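PDB 6PXS: FAD dependent oxidoreductase from Chelativorans sp. BNC1, which oxidises iminodiacetate as an FAD-dependent oxidase, probably in the bacterial breakdown of EDTA. Local coordinates for residues A37-A49 with I144-A156. Residues are numbered along the deposited sequence; the frame is centred on the assembly and turned at random.
With FAD (flavin-adenine dinucleotide), chain E.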
# COMPACT_ATOMS: atom_id res chain seq x y z
N ALA A 37 3.12 16.16 -8.99
CA ALA A 37 2.46 17.19 -8.19
C ALA A 37 0.94 17.10 -8.28
O ALA A 37 0.24 17.23 -7.28
CB ALA A 37 2.94 18.58 -8.62
N THR A 38 0.42 16.88 -9.49
CA THR A 38 -1.03 16.87 -9.66
C THR A 38 -1.70 15.77 -8.84
O THR A 38 -2.83 15.94 -8.38
CB THR A 38 -1.38 16.72 -11.14
OG1 THR A 38 -0.79 17.79 -11.89
CG2 THR A 38 -2.89 16.74 -11.34
N LEU A 39 -1.01 14.65 -8.63
CA LEU A 39 -1.58 13.55 -7.87
C LEU A 39 -1.63 13.83 -6.38
O LEU A 39 -2.32 13.10 -5.65
CB LEU A 39 -0.79 12.26 -8.11
CG LEU A 39 -0.54 11.84 -9.55
CD1 LEU A 39 0.22 10.52 -9.57
CD2 LEU A 39 -1.84 11.70 -10.34
N ALA A 40 -0.91 14.84 -5.90
CA ALA A 40 -0.88 15.18 -4.48
C ALA A 40 -1.48 16.55 -4.19
O ALA A 40 -1.44 16.99 -3.04
CB ALA A 40 0.56 15.13 -3.96
N GLY A 41 -2.01 17.24 -5.19
CA GLY A 41 -2.56 18.57 -4.99
C GLY A 41 -3.76 18.58 -4.08
O GLY A 41 -4.71 17.81 -4.26
N ALA A 42 -3.74 19.47 -3.08
CA ALA A 42 -4.86 19.58 -2.16
C ALA A 42 -6.16 19.86 -2.91
O ALA A 42 -7.10 19.07 -2.87
CB ALA A 42 -4.58 20.68 -1.13
N GLY A 43 -6.21 20.99 -3.61
CA GLY A 43 -7.35 21.31 -4.44
C GLY A 43 -8.18 22.49 -3.96
O GLY A 43 -9.41 22.47 -4.10
N VAL A 44 -7.54 23.50 -3.39
CA VAL A 44 -8.23 24.70 -2.94
C VAL A 44 -8.21 25.73 -4.06
O VAL A 44 -7.17 25.97 -4.69
CB VAL A 44 -7.58 25.27 -1.67
CG1 VAL A 44 -8.23 26.59 -1.29
CG2 VAL A 44 -7.69 24.27 -0.54
N VAL A 45 -9.37 26.35 -4.32
CA VAL A 45 -9.50 27.38 -5.35
C VAL A 45 -10.16 28.58 -4.67
O VAL A 45 -11.39 28.70 -4.62
CB VAL A 45 -10.32 26.91 -6.55
CG1 VAL A 45 -10.41 28.01 -7.60
CG2 VAL A 45 -9.71 25.65 -7.15
N CYS A 46 -9.34 29.50 -4.15
CA CYS A 46 -9.84 30.66 -3.42
C CYS A 46 -8.74 31.72 -3.36
O CYS A 46 -8.04 31.83 -2.35
CB CYS A 46 -10.29 30.26 -2.02
SG CYS A 46 -11.19 31.55 -1.13
N PRO A 47 -8.57 32.52 -4.42
CA PRO A 47 -7.38 33.39 -4.50
C PRO A 47 -7.50 34.71 -3.74
O PRO A 47 -6.46 35.33 -3.48
CB PRO A 47 -7.25 33.65 -6.00
CG PRO A 47 -8.68 33.64 -6.48
CD PRO A 47 -9.40 32.61 -5.63
N TRP A 48 -8.71 35.15 -3.40
CA TRP A 48 -8.89 36.52 -2.92
C TRP A 48 -8.22 36.77 -1.58
O TRP A 48 -8.00 37.94 -1.22
CB TRP A 48 -10.38 36.84 -2.83
CG TRP A 48 -11.12 36.47 -4.08
CD1 TRP A 48 -11.20 37.19 -5.23
CD2 TRP A 48 -11.89 35.28 -4.29
NE1 TRP A 48 -11.97 36.52 -6.16
CE2 TRP A 48 -12.41 35.35 -5.60
CE3 TRP A 48 -12.20 34.17 -3.51
CZ2 TRP A 48 -13.21 34.35 -6.14
CZ3 TRP A 48 -13.00 33.17 -4.04
CH2 TRP A 48 -13.50 33.27 -5.35
N ALA A 49 -7.88 35.73 -0.83
CA ALA A 49 -7.28 35.88 0.49
C ALA A 49 -5.76 35.75 0.48
O ALA A 49 -5.15 35.79 1.55
CB ALA A 49 -7.87 34.85 1.45
N ILE A 144 -16.15 33.60 2.74
CA ILE A 144 -16.12 33.89 1.30
C ILE A 144 -16.94 32.82 0.59
O ILE A 144 -16.40 31.76 0.25
CB ILE A 144 -14.68 33.93 0.77
CG1 ILE A 144 -13.83 34.92 1.57
CG2 ILE A 144 -14.67 34.30 -0.71
CD1 ILE A 144 -12.37 34.95 1.15
N PRO A 145 -18.22 33.05 0.32
CA PRO A 145 -19.05 31.99 -0.29
C PRO A 145 -18.50 31.48 -1.61
O PRO A 145 -18.86 30.36 -2.01
CB PRO A 145 -20.41 32.67 -0.47
CG PRO A 145 -20.42 33.81 0.49
CD PRO A 145 -19.00 34.28 0.58
N GLY A 146 -17.65 32.24 -2.29
CA GLY A 146 -17.16 31.83 -3.60
C GLY A 146 -16.05 30.81 -3.57
O GLY A 146 -15.78 30.18 -4.60
N GLY A 147 -15.39 30.64 -2.43
CA GLY A 147 -14.31 29.67 -2.34
C GLY A 147 -14.78 28.27 -2.68
O GLY A 147 -15.83 27.83 -2.20
N ALA A 148 -14.02 27.57 -3.51
CA ALA A 148 -14.37 26.22 -3.94
C ALA A 148 -13.16 25.31 -3.78
O ALA A 148 -12.04 25.75 -3.51
CB ALA A 148 -14.86 26.21 -5.39
N ARG A 149 -13.40 24.01 -3.96
CA ARG A 149 -12.35 23.00 -3.94
C ARG A 149 -12.58 22.03 -5.09
O ARG A 149 -13.63 22.05 -5.74
CB ARG A 149 -12.30 22.26 -2.59
CG ARG A 149 -13.65 21.84 -2.01
CD ARG A 149 -14.23 20.60 -2.68
NE ARG A 149 -15.37 20.06 -1.92
CZ ARG A 149 -16.14 19.06 -2.33
NH1 ARG A 149 -15.93 18.47 -3.50
NH2 ARG A 149 -17.14 18.65 -1.56
N VAL A 150 -11.58 21.20 -5.35
CA VAL A 150 -11.62 20.25 -6.46
C VAL A 150 -10.57 19.17 -6.21
O VAL A 150 -9.61 19.39 -5.47
CB VAL A 150 -11.39 20.96 -7.81
CG1 VAL A 150 -10.01 21.62 -7.83
CG2 VAL A 150 -11.53 19.97 -8.96
N ASP A 151 -10.76 18.01 -6.83
CA ASP A 151 -9.77 16.93 -6.78
C ASP A 151 -8.83 17.11 -7.97
O ASP A 151 -9.21 16.86 -9.12
CB ASP A 151 -10.46 15.57 -6.82
CG ASP A 151 -9.50 14.42 -6.57
OD1 ASP A 151 -8.35 14.48 -7.06
OD2 ASP A 151 -9.89 13.44 -5.90
N GLY A 152 -7.59 17.53 -7.68
CA GLY A 152 -6.65 17.81 -8.75
C GLY A 152 -6.46 16.65 -9.71
O GLY A 152 -6.44 16.83 -10.93
N ARG A 153 -6.30 15.44 -9.17
CA ARG A 153 -6.04 14.28 -10.02
C ARG A 153 -7.23 13.97 -10.91
O ARG A 153 -7.06 13.68 -12.10
CB ARG A 153 -5.68 13.07 -9.16
CG ARG A 153 -5.50 11.79 -9.98
CD ARG A 153 -4.95 10.64 -9.15
NE ARG A 153 -5.81 10.30 -8.02
CZ ARG A 153 -5.53 10.53 -6.74
NH1 ARG A 153 -6.40 10.17 -5.81
NH2 ARG A 153 -4.39 11.11 -6.38
N LEU A 154 -8.44 14.01 -10.36
CA LEU A 154 -9.62 13.69 -11.16
C LEU A 154 -9.86 14.73 -12.25
O LEU A 154 -10.37 14.39 -13.32
CB LEU A 154 -10.85 13.59 -10.26
CG LEU A 154 -10.86 12.40 -9.30
CD1 LEU A 154 -12.05 12.48 -8.36
CD2 LEU A 154 -10.87 11.09 -10.08
N LEU A 155 -9.51 15.99 -12.00
CA LEU A 155 -9.68 17.02 -13.01
C LEU A 155 -8.74 16.78 -14.19
O LEU A 155 -9.18 16.69 -15.34
CB LEU A 155 -9.43 18.40 -12.40
CG LEU A 155 -9.57 19.58 -13.37
CD1 LEU A 155 -10.95 19.59 -14.00
CD2 LEU A 155 -9.30 20.89 -12.65
N ALA A 156 -7.44 16.67 -13.92
CA ALA A 156 -6.48 16.43 -15.00
C ALA A 156 -6.77 15.13 -15.73
O ALA A 156 -6.54 15.04 -16.94
CB ALA A 156 -5.06 16.42 -14.44
PA FAD E . 3.22 17.71 -12.61
O1A FAD E . 4.26 17.16 -11.71
O2A FAD E . 1.78 17.42 -12.15
O5B FAD E . 3.40 17.21 -14.08
C5B FAD E . 4.69 16.81 -14.59
C4B FAD E . 4.53 15.54 -15.38
O4B FAD E . 5.53 15.48 -16.42
C3B FAD E . 4.68 14.26 -14.56
O3B FAD E . 3.72 13.29 -14.96
C2B FAD E . 6.11 13.81 -14.89
O2B FAD E . 6.29 12.41 -14.75
C1B FAD E . 6.19 14.23 -16.35
N9A FAD E . 7.55 14.40 -16.86
C8A FAD E . 8.53 15.21 -16.36
N7A FAD E . 9.66 15.15 -17.02
C5A FAD E . 9.41 14.23 -18.03
C6A FAD E . 10.20 13.72 -19.07
N6A FAD E . 11.47 14.08 -19.29
N1A FAD E . 9.63 12.81 -19.90
C2A FAD E . 8.37 12.45 -19.69
N3A FAD E . 7.53 12.86 -18.74
C4A FAD E . 8.11 13.76 -17.94
N1 FAD E . -2.30 24.08 -6.21
C2 FAD E . -3.47 24.75 -6.00
O2 FAD E . -3.92 25.54 -6.84
N3 FAD E . -4.19 24.54 -4.83
C4 FAD E . -3.83 23.70 -3.80
O4 FAD E . -4.54 23.59 -2.81
C4X FAD E . -2.58 22.99 -4.03
N5 FAD E . -2.16 22.18 -3.11
C5X FAD E . -0.96 21.51 -3.32
C6 FAD E . -0.50 20.63 -2.34
C7 FAD E . 0.69 19.92 -2.51
C7M FAD E . 1.15 18.98 -1.43
C8 FAD E . 1.44 20.11 -3.68
C8M FAD E . 2.73 19.37 -3.89
C9 FAD E . 0.98 20.99 -4.65
C9A FAD E . -0.21 21.68 -4.49
N10 FAD E . -0.70 22.58 -5.46
C10 FAD E . -1.88 23.25 -5.26
C1' FAD E . 0.05 22.82 -6.70
C2' FAD E . -0.29 21.84 -7.82
O2' FAD E . -0.47 20.53 -7.30
C3' FAD E . 0.85 21.82 -8.84
O3' FAD E . 1.30 23.15 -9.06
C4' FAD E . 0.48 21.21 -10.19
O4' FAD E . 0.00 19.88 -9.99
C5' FAD E . 1.67 21.20 -11.14
O5' FAD E . 1.30 20.53 -12.36
P FAD E . 2.36 20.25 -13.48
O1P FAD E . 3.11 21.55 -13.79
O2P FAD E . 1.76 19.56 -14.66
O3P FAD E . 3.38 19.28 -12.74
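G43 O accepts a hydrogen bond from V150 N at 2.8 Å, in the carbonyl plane. The CA-H of R149 also approaches this oxygen. Glycine suits this place: a CB would meet V150 O, and the backbone angles would also press it on the A42 carbonyl O. V45 and A148 form an antiparallel hydrogen-bonded pair. V45 N donates to A148 O at 2.9 Å. A148 N donates back to V45 O, nearly straight at 176°. V44 and R149 form the neighbouring non-hydrogen-bonded pair. R149 CB touches G43 O, while its guanidinium reaches G84 O through NH1.

W48 turns its ring edge to the 144-147 turn; G146 O lies in the ring plane and G147 N near it. CE3 meets I144 CG2 obliquely at 3.7 Å. With an alanine in place of W48, I144 CG2 and the G146-G147 peptide would probably lose their neighbour, opening a gap.

At the other end, chi1 of -58° puts T38 OG1 beside its own backbone N and CG2 towards the start of helix 152-164. OG1 donates to FAD O2A and accepts from FAD O4'; CG2 packs on A156 CB at 3.8 Å. The L39 and R153 side chains cross at about a right angle, CD2 touching CD.

G43 N and V44 N both donate to flavin O4, the latter at 3.1 Å. The strand pair 44-45 with 148-149 continues the FAD-binding segment of this DadA-family flavoenzyme.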